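Local coordinates for VAO-type flavoprotein oxidase VAO615 (Myceliophthora thermophila, PDB 6F72), which is probably an oxidoreductase that carries a bicovalently bound FAD and, once reduced, reacts rapidly with molecular oxygen, though its substrate remains unidentified, at residues 204-217 against 390-404. Residues are numbered along the deposited sequence; the frame is centred on the assembly and turned at random.
Sequences FEAYAMANSTGHRI and NYYDHFFTYLGPAPY. With NAG (2-acetamido-2-deoxy-beta-D-glucopyranose), chain H.
Y207 drives the rim of its ring into the face of F395: CE2 stands 3.5 Å above the F395 plane, over its centre, with the two planes at 58°. Y391 brings its own edge to a face of the Y207 ring in an edge-to-face pair, so Y207 is edge to one neighbour and face to the other. Flat rings suit such a cluster because they fill the gap between two helices whose axes come no closer than 10.3 Å. F395 carries its ring trans to the backbone nitrogen (chi1 -171°), which sets one face against Y207 CE2 and the other against L399 CD1; an alanine here would probably open a gap beneath Y207 CE2 and leave that ring freer to shift. The polar end of Y207 is held separately, bonded to G220 and, through a water, to Y391 OH and I217 O. The aliphatic CG of R216 packs against Y391 CB, while its NE reaches on to a salt bridge with D299.

The helices run roughly antiparallel, at 148°, and the contact joins helix 204-212, within the FAD-binding PCMH-type region, to helix 391-399, which follows strand 382-388, an edge strand of the seven-stranded sheet; the side chain of F395 is about 7 Å from the bound FAD.

Nearer the surface, Y392 slides its ring edge along the backbone of helix 204-212, CD2 lying 3.5 Å from Y207 O, while a water links its hydroxyl to F204 O. The sugar on N211 lays its acetyl methyl C8 3.7 Å from Y392 CE1, and another water ties N211 OD1 to Y392 N in the first turn of helix 391-399, where N390, the N-cap, accepts from D393 N through OD1, a bond that an asparagine side chain can make at a helix start.

At the opposite end F204 receives the edge of Y404 over its face in a T-shaped pair, and its CD2 rests 4.1 Å from P403 CB.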
loop_
_atom_site.group_PDB
_atom_site.type_symbol
_atom_site.label_atom_id
_atom_site.label_comp_id
_atom_site.label_asym_id
_atom_site.label_seq_id
_atom_site.Cartn_x
_atom_site.Cartn_y
_atom_site.Cartn_z
ATOM N N PHE A 204 -12.163 -3.419 -3.139
ATOM C CA PHE A 204 -13.403 -3.681 -3.903
ATOM C C PHE A 204 -14.508 -4.390 -3.109
ATOM O O PHE A 204 -15.696 -4.138 -3.334
ATOM C CB PHE A 204 -13.111 -4.407 -5.230
ATOM C CG PHE A 204 -12.689 -5.857 -5.083
ATOM C CD1 PHE A 204 -11.336 -6.203 -4.915
ATOM C CD2 PHE A 204 -13.634 -6.886 -5.161
ATOM C CE1 PHE A 204 -10.947 -7.539 -4.805
ATOM C CE2 PHE A 204 -13.250 -8.224 -5.051
ATOM C CZ PHE A 204 -11.907 -8.553 -4.868
ATOM N N GLU A 205 -14.096 -5.270 -2.196
ATOM C CA GLU A 205 -14.999 -5.940 -1.272
ATOM C C GLU A 205 -15.532 -4.959 -0.223
ATOM O O GLU A 205 -16.749 -4.900 0.013
ATOM C CB GLU A 205 -14.306 -7.158 -0.641
ATOM C CG GLU A 205 -14.251 -8.362 -1.587
ATOM C CD GLU A 205 -13.110 -9.332 -1.314
ATOM O OE1 GLU A 205 -12.166 -8.989 -0.566
ATOM O OE2 GLU A 205 -13.159 -10.453 -1.858
ATOM N N ALA A 206 -14.631 -4.177 0.377
ATOM C CA ALA A 206 -15.017 -3.110 1.307
ATOM C C ALA A 206 -16.022 -2.132 0.676
ATOM O O ALA A 206 -17.008 -1.768 1.320
ATOM C CB ALA A 206 -13.787 -2.374 1.825
ATOM N N TYR A 207 -15.800 -1.755 -0.585
ATOM C CA TYR A 207 -16.668 -0.798 -1.295
ATOM C C TYR A 207 -18.027 -1.365 -1.655
ATOM O O TYR A 207 -19.031 -0.660 -1.519
ATOM C CB TYR A 207 -16.002 -0.242 -2.564
ATOM C CG TYR A 207 -14.705 0.509 -2.335
ATOM C CD1 TYR A 207 -14.405 1.088 -1.091
ATOM C CD2 TYR A 207 -13.781 0.657 -3.371
ATOM C CE1 TYR A 207 -13.216 1.766 -0.880
ATOM C CE2 TYR A 207 -12.586 1.343 -3.170
ATOM C CZ TYR A 207 -12.311 1.892 -1.929
ATOM O OH TYR A 207 -11.136 2.573 -1.722
ATOM N N ALA A 208 -18.055 -2.620 -2.119
ATOM C CA ALA A 208 -19.309 -3.338 -2.369
ATOM C C ALA A 208 -20.146 -3.426 -1.085
ATOM O O ALA A 208 -21.352 -3.169 -1.115
ATOM C CB ALA A 208 -19.048 -4.728 -2.957
ATOM N N MET A 209 -19.485 -3.750 0.029
ATOM C CA MET A 209 -20.128 -3.901 1.329
ATOM C C MET A 209 -20.663 -2.571 1.884
ATOM O O MET A 209 -21.807 -2.502 2.348
ATOM C CB MET A 209 -19.173 -4.588 2.314
ATOM C CG MET A 209 -19.762 -4.840 3.690
ATOM S SD MET A 209 -19.278 -3.570 4.868
ATOM C CE MET A 209 -20.489 -3.837 6.160
ATOM N N ALA A 210 -19.833 -1.529 1.832
ATOM C CA ALA A 210 -20.243 -0.202 2.276
ATOM C C ALA A 210 -21.383 0.343 1.418
ATOM O O ALA A 210 -22.369 0.843 1.969
ATOM C CB ALA A 210 -19.061 0.769 2.308
ATOM N N ASN A 211 -21.255 0.245 0.091
ATOM C CA ASN A 211 -22.291 0.733 -0.825
ATOM C C ASN A 211 -23.672 0.124 -0.536
ATOM O O ASN A 211 -24.678 0.839 -0.553
ATOM C CB ASN A 211 -21.932 0.511 -2.303
ATOM C CG ASN A 211 -23.087 0.853 -3.221
ATOM O OD1 ASN A 211 -23.299 2.021 -3.552
ATOM N ND2 ASN A 211 -23.858 -0.167 -3.614
ATOM N N SER A 212 -23.708 -1.187 -0.280
ATOM C CA SER A 212 -24.965 -1.921 -0.092
ATOM C C SER A 212 -25.765 -1.435 1.117
ATOM O O SER A 212 -26.969 -1.669 1.193
ATOM C CB SER A 212 -24.714 -3.428 0.015
ATOM O OG SER A 212 -23.929 -3.734 1.151
ATOM N N THR A 213 -25.085 -0.758 2.043
ATOM C CA THR A 213 -25.702 -0.195 3.263
ATOM C C THR A 213 -25.986 1.329 3.187
ATOM O O THR A 213 -26.547 1.912 4.120
ATOM C CB THR A 213 -24.876 -0.544 4.534
ATOM O OG1 THR A 213 -23.630 0.161 4.530
ATOM C CG2 THR A 213 -24.580 -2.037 4.617
ATOM N N GLY A 214 -25.619 1.961 2.075
ATOM C CA GLY A 214 -25.772 3.409 1.904
ATOM C C GLY A 214 -24.649 4.203 2.554
ATOM O O GLY A 214 -24.881 5.302 3.050
ATOM N N HIS A 215 -23.432 3.643 2.526
ATOM C CA HIS A 215 -22.242 4.221 3.175
ATOM C C HIS A 215 -20.964 4.224 2.296
ATOM O O HIS A 215 -20.887 3.518 1.279
ATOM C CB HIS A 215 -21.959 3.513 4.506
ATOM C CG HIS A 215 -23.072 3.635 5.500
ATOM N ND1 HIS A 215 -23.989 2.631 5.712
ATOM C CD2 HIS A 215 -23.431 4.653 6.323
ATOM C CE1 HIS A 215 -24.863 3.019 6.627
ATOM N NE2 HIS A 215 -24.547 4.243 7.013
ATOM N N ARG A 216 -19.981 5.029 2.713
ATOM C CA ARG A 216 -18.636 5.065 2.130
ATOM C C ARG A 216 -17.640 4.582 3.173
ATOM O O ARG A 216 -17.847 4.789 4.377
ATOM C CB ARG A 216 -18.260 6.496 1.740
ATOM C CG ARG A 216 -19.252 7.214 0.844
ATOM C CD ARG A 216 -19.117 8.725 0.983
ATOM N NE ARG A 216 -20.031 9.438 0.083
ATOM C CZ ARG A 216 -20.329 10.730 0.164
ATOM N NH1 ARG A 216 -19.795 11.487 1.111
ATOM N NH2 ARG A 216 -21.175 11.265 -0.706
ATOM N N ILE A 217 -16.579 3.922 2.716
ATOM C CA ILE A 217 -15.426 3.589 3.567
ATOM C C ILE A 217 -14.127 4.146 2.954
ATOM O O ILE A 217 -13.966 4.172 1.728
ATOM C CB ILE A 217 -15.305 2.067 3.868
ATOM C CG1 ILE A 217 -14.243 1.802 4.958
ATOM C CG2 ILE A 217 -15.031 1.274 2.590
ATOM C CD1 ILE A 217 -14.238 0.406 5.550
ATOM N N ASN A 390 -23.720 7.970 -6.111
ATOM C CA ASN A 390 -23.095 7.414 -4.921
ATOM C C ASN A 390 -21.583 7.418 -5.088
ATOM O O ASN A 390 -21.075 7.775 -6.159
ATOM C CB ASN A 390 -23.621 5.996 -4.690
ATOM C CG ASN A 390 -23.398 5.102 -5.883
ATOM O OD1 ASN A 390 -22.321 4.539 -6.056
ATOM N ND2 ASN A 390 -24.410 4.986 -6.732
ATOM N N TYR A 391 -20.864 7.016 -4.043
ATOM C CA TYR A 391 -19.406 6.961 -4.096
ATOM C C TYR A 391 -18.857 5.835 -4.963
ATOM O O TYR A 391 -17.909 6.069 -5.724
ATOM C CB TYR A 391 -18.807 6.853 -2.703
ATOM C CG TYR A 391 -17.293 6.750 -2.692
ATOM C CD1 TYR A 391 -16.492 7.757 -3.242
ATOM C CD2 TYR A 391 -16.666 5.647 -2.116
ATOM C CE1 TYR A 391 -15.107 7.660 -3.228
ATOM C CE2 TYR A 391 -15.284 5.542 -2.089
ATOM C CZ TYR A 391 -14.511 6.550 -2.640
ATOM O OH TYR A 391 -13.144 6.432 -2.600
ATOM N N TYR A 392 -19.423 4.628 -4.820
ATOM C CA TYR A 392 -19.002 3.440 -5.574
ATOM C C TYR A 392 -18.933 3.768 -7.066
ATOM O O TYR A 392 -17.891 3.564 -7.693
ATOM C CB TYR A 392 -19.937 2.248 -5.295
ATOM C CG TYR A 392 -19.457 0.895 -5.831
ATOM C CD1 TYR A 392 -19.631 0.545 -7.181
ATOM C CD2 TYR A 392 -18.853 -0.047 -4.976
ATOM C CE1 TYR A 392 -19.205 -0.689 -7.668
ATOM C CE2 TYR A 392 -18.422 -1.281 -5.456
ATOM C CZ TYR A 392 -18.601 -1.598 -6.802
ATOM O OH TYR A 392 -18.173 -2.810 -7.294
ATOM N N ASP A 393 -20.026 4.320 -7.599
ATOM C CA ASP A 393 -20.107 4.769 -8.995
ATOM C C ASP A 393 -19.030 5.742 -9.387
ATOM O O ASP A 393 -18.419 5.574 -10.441
ATOM C CB ASP A 393 -21.466 5.392 -9.294
ATOM C CG ASP A 393 -22.559 4.362 -9.416
ATOM O OD1 ASP A 393 -22.294 3.155 -9.204
ATOM O OD2 ASP A 393 -23.695 4.772 -9.726
ATOM N N HIS A 394 -18.809 6.756 -8.543
ATOM C CA HIS A 394 -17.739 7.742 -8.752
ATOM C C HIS A 394 -16.372 7.070 -8.823
ATOM O O HIS A 394 -15.611 7.320 -9.767
ATOM C CB HIS A 394 -17.752 8.810 -7.656
ATOM C CG HIS A 394 -16.529 9.673 -7.634
ATOM N ND1 HIS A 394 -16.395 10.793 -8.427
ATOM C CD2 HIS A 394 -15.389 9.588 -6.905
ATOM C CE1 HIS A 394 -15.226 11.359 -8.188
ATOM N NE2 HIS A 394 -14.594 10.647 -7.273
ATOM N N PHE A 395 -16.081 6.229 -7.826
ATOM C CA PHE A 395 -14.816 5.512 -7.743
ATOM C C PHE A 395 -14.501 4.745 -9.033
ATOM O O PHE A 395 -13.419 4.910 -9.605
ATOM C CB PHE A 395 -14.788 4.561 -6.539
ATOM C CG PHE A 395 -13.438 3.959 -6.293
ATOM C CD1 PHE A 395 -13.045 2.796 -6.955
ATOM C CD2 PHE A 395 -12.533 4.580 -5.431
ATOM C CE1 PHE A 395 -11.777 2.257 -6.758
ATOM C CE2 PHE A 395 -11.268 4.040 -5.213
ATOM C CZ PHE A 395 -10.887 2.879 -5.888
ATOM N N PHE A 396 -15.448 3.920 -9.483
ATOM C CA PHE A 396 -15.196 3.039 -10.627
ATOM C C PHE A 396 -15.365 3.690 -12.004
ATOM O O PHE A 396 -14.873 3.147 -13.002
ATOM C CB PHE A 396 -15.928 1.691 -10.488
ATOM C CG PHE A 396 -15.314 0.784 -9.446
ATOM C CD1 PHE A 396 -14.053 0.203 -9.653
ATOM C CD2 PHE A 396 -15.972 0.526 -8.248
ATOM C CE1 PHE A 396 -13.480 -0.627 -8.689
ATOM C CE2 PHE A 396 -15.402 -0.303 -7.284
ATOM C CZ PHE A 396 -14.157 -0.881 -7.503
ATOM N N THR A 397 -16.012 4.859 -12.054
ATOM C CA THR A 397 -15.967 5.704 -13.251
ATOM C C THR A 397 -14.507 6.079 -13.523
ATOM O O THR A 397 -14.019 5.902 -14.643
ATOM C CB THR A 397 -16.802 6.995 -13.105
ATOM O OG1 THR A 397 -18.132 6.664 -12.708
ATOM C CG2 THR A 397 -16.863 7.765 -14.429
ATOM N N TYR A 398 -13.819 6.554 -12.481
ATOM C CA TYR A 398 -12.460 7.085 -12.611
ATOM C C TYR A 398 -11.322 6.075 -12.435
ATOM O O TYR A 398 -10.240 6.255 -13.024
ATOM C CB TYR A 398 -12.271 8.303 -11.693
ATOM C CG TYR A 398 -13.133 9.469 -12.132
ATOM C CD1 TYR A 398 -12.776 10.253 -13.243
ATOM C CD2 TYR A 398 -14.326 9.764 -11.473
ATOM C CE1 TYR A 398 -13.577 11.309 -13.664
ATOM C CE2 TYR A 398 -15.134 10.817 -11.888
ATOM C CZ TYR A 398 -14.753 11.582 -12.980
ATOM O OH TYR A 398 -15.552 12.615 -13.385
ATOM N N LEU A 399 -11.561 5.020 -11.658
ATOM C CA LEU A 399 -10.490 4.107 -11.245
ATOM C C LEU A 399 -10.861 2.637 -11.482
ATOM O O LEU A 399 -10.288 1.715 -10.878
ATOM C CB LEU A 399 -10.062 4.394 -9.785
ATOM C CG LEU A 399 -9.811 5.859 -9.341
ATOM C CD1 LEU A 399 -9.823 6.002 -7.830
ATOM C CD2 LEU A 399 -8.536 6.476 -9.894
ATOM N N GLY A 400 -11.811 2.434 -12.396
ATOM C CA GLY A 400 -12.283 1.107 -12.760
ATOM C C GLY A 400 -11.411 0.447 -13.821
ATOM O O GLY A 400 -10.242 0.829 -13.972
ATOM N N PRO A 401 -11.952 -0.534 -14.559
ATOM C CA PRO A 401 -13.356 -0.994 -14.428
ATOM C C PRO A 401 -13.631 -1.808 -13.165
ATOM O O PRO A 401 -12.707 -2.407 -12.601
ATOM C CB PRO A 401 -13.543 -1.882 -15.656
ATOM C CG PRO A 401 -12.171 -2.398 -15.947
ATOM C CD PRO A 401 -11.218 -1.294 -15.589
ATOM N N ALA A 402 -14.892 -1.803 -12.727
ATOM C CA ALA A 402 -15.337 -2.607 -11.589
ATOM C C ALA A 402 -15.295 -4.096 -11.964
ATOM O O ALA A 402 -15.627 -4.441 -13.103
ATOM C CB ALA A 402 -16.737 -2.190 -11.162
ATOM N N PRO A 403 -14.891 -4.978 -11.038
ATOM C CA PRO A 403 -14.569 -4.615 -9.649
ATOM C C PRO A 403 -13.079 -4.442 -9.349
ATOM O O PRO A 403 -12.728 -3.765 -8.376
ATOM C CB PRO A 403 -15.129 -5.792 -8.848
ATOM C CG PRO A 403 -15.022 -6.963 -9.786
ATOM C CD PRO A 403 -15.171 -6.423 -11.182
ATOM N N TYR A 404 -12.222 -5.022 -10.184
ATOM C CA TYR A 404 -10.804 -5.196 -9.849
ATOM C C TYR A 404 -9.885 -4.033 -10.215
ATOM O O TYR A 404 -8.768 -3.940 -9.689
ATOM C CB TYR A 404 -10.262 -6.501 -10.447
ATOM C CG TYR A 404 -11.076 -7.742 -10.137
ATOM C CD1 TYR A 404 -11.451 -8.065 -8.818
ATOM C CD2 TYR A 404 -11.445 -8.623 -11.167
ATOM C CE1 TYR A 404 -12.188 -9.214 -8.543
ATOM C CE2 TYR A 404 -12.175 -9.767 -10.902
ATOM C CZ TYR A 404 -12.544 -10.061 -9.592
ATOM O OH TYR A 404 -13.266 -11.209 -9.355
HETATM C C1 NAG H . -25.047 -0.047 -4.425
HETATM C C2 NAG H . -25.445 -0.857 -5.673
HETATM C C3 NAG H . -26.903 -0.638 -6.114
HETATM C C4 NAG H . -27.907 -0.653 -4.950
HETATM C C5 NAG H . -27.445 0.331 -3.872
HETATM C C6 NAG H . -28.389 0.338 -2.666
HETATM C C7 NAG H . -23.616 -1.397 -7.250
HETATM C C8 NAG H . -22.844 -0.885 -8.432
HETATM N N2 NAG H . -24.564 -0.566 -6.799
HETATM O O3 NAG H . -27.267 -1.649 -7.059
HETATM O O4 NAG H . -29.236 -0.359 -5.415
HETATM O O5 NAG H . -26.119 -0.049 -3.458
HETATM O O6 NAG H . -27.700 0.729 -1.471
HETATM O O7 NAG H . -23.374 -2.492 -6.753
HETATM O O HOH W 1 -16.697 -4.213 -5.828
HETATM O O HOH W 2 -12.367 5.171 -0.416
HETATM O O HOH W 3 -21.187 4.076 -2.705
#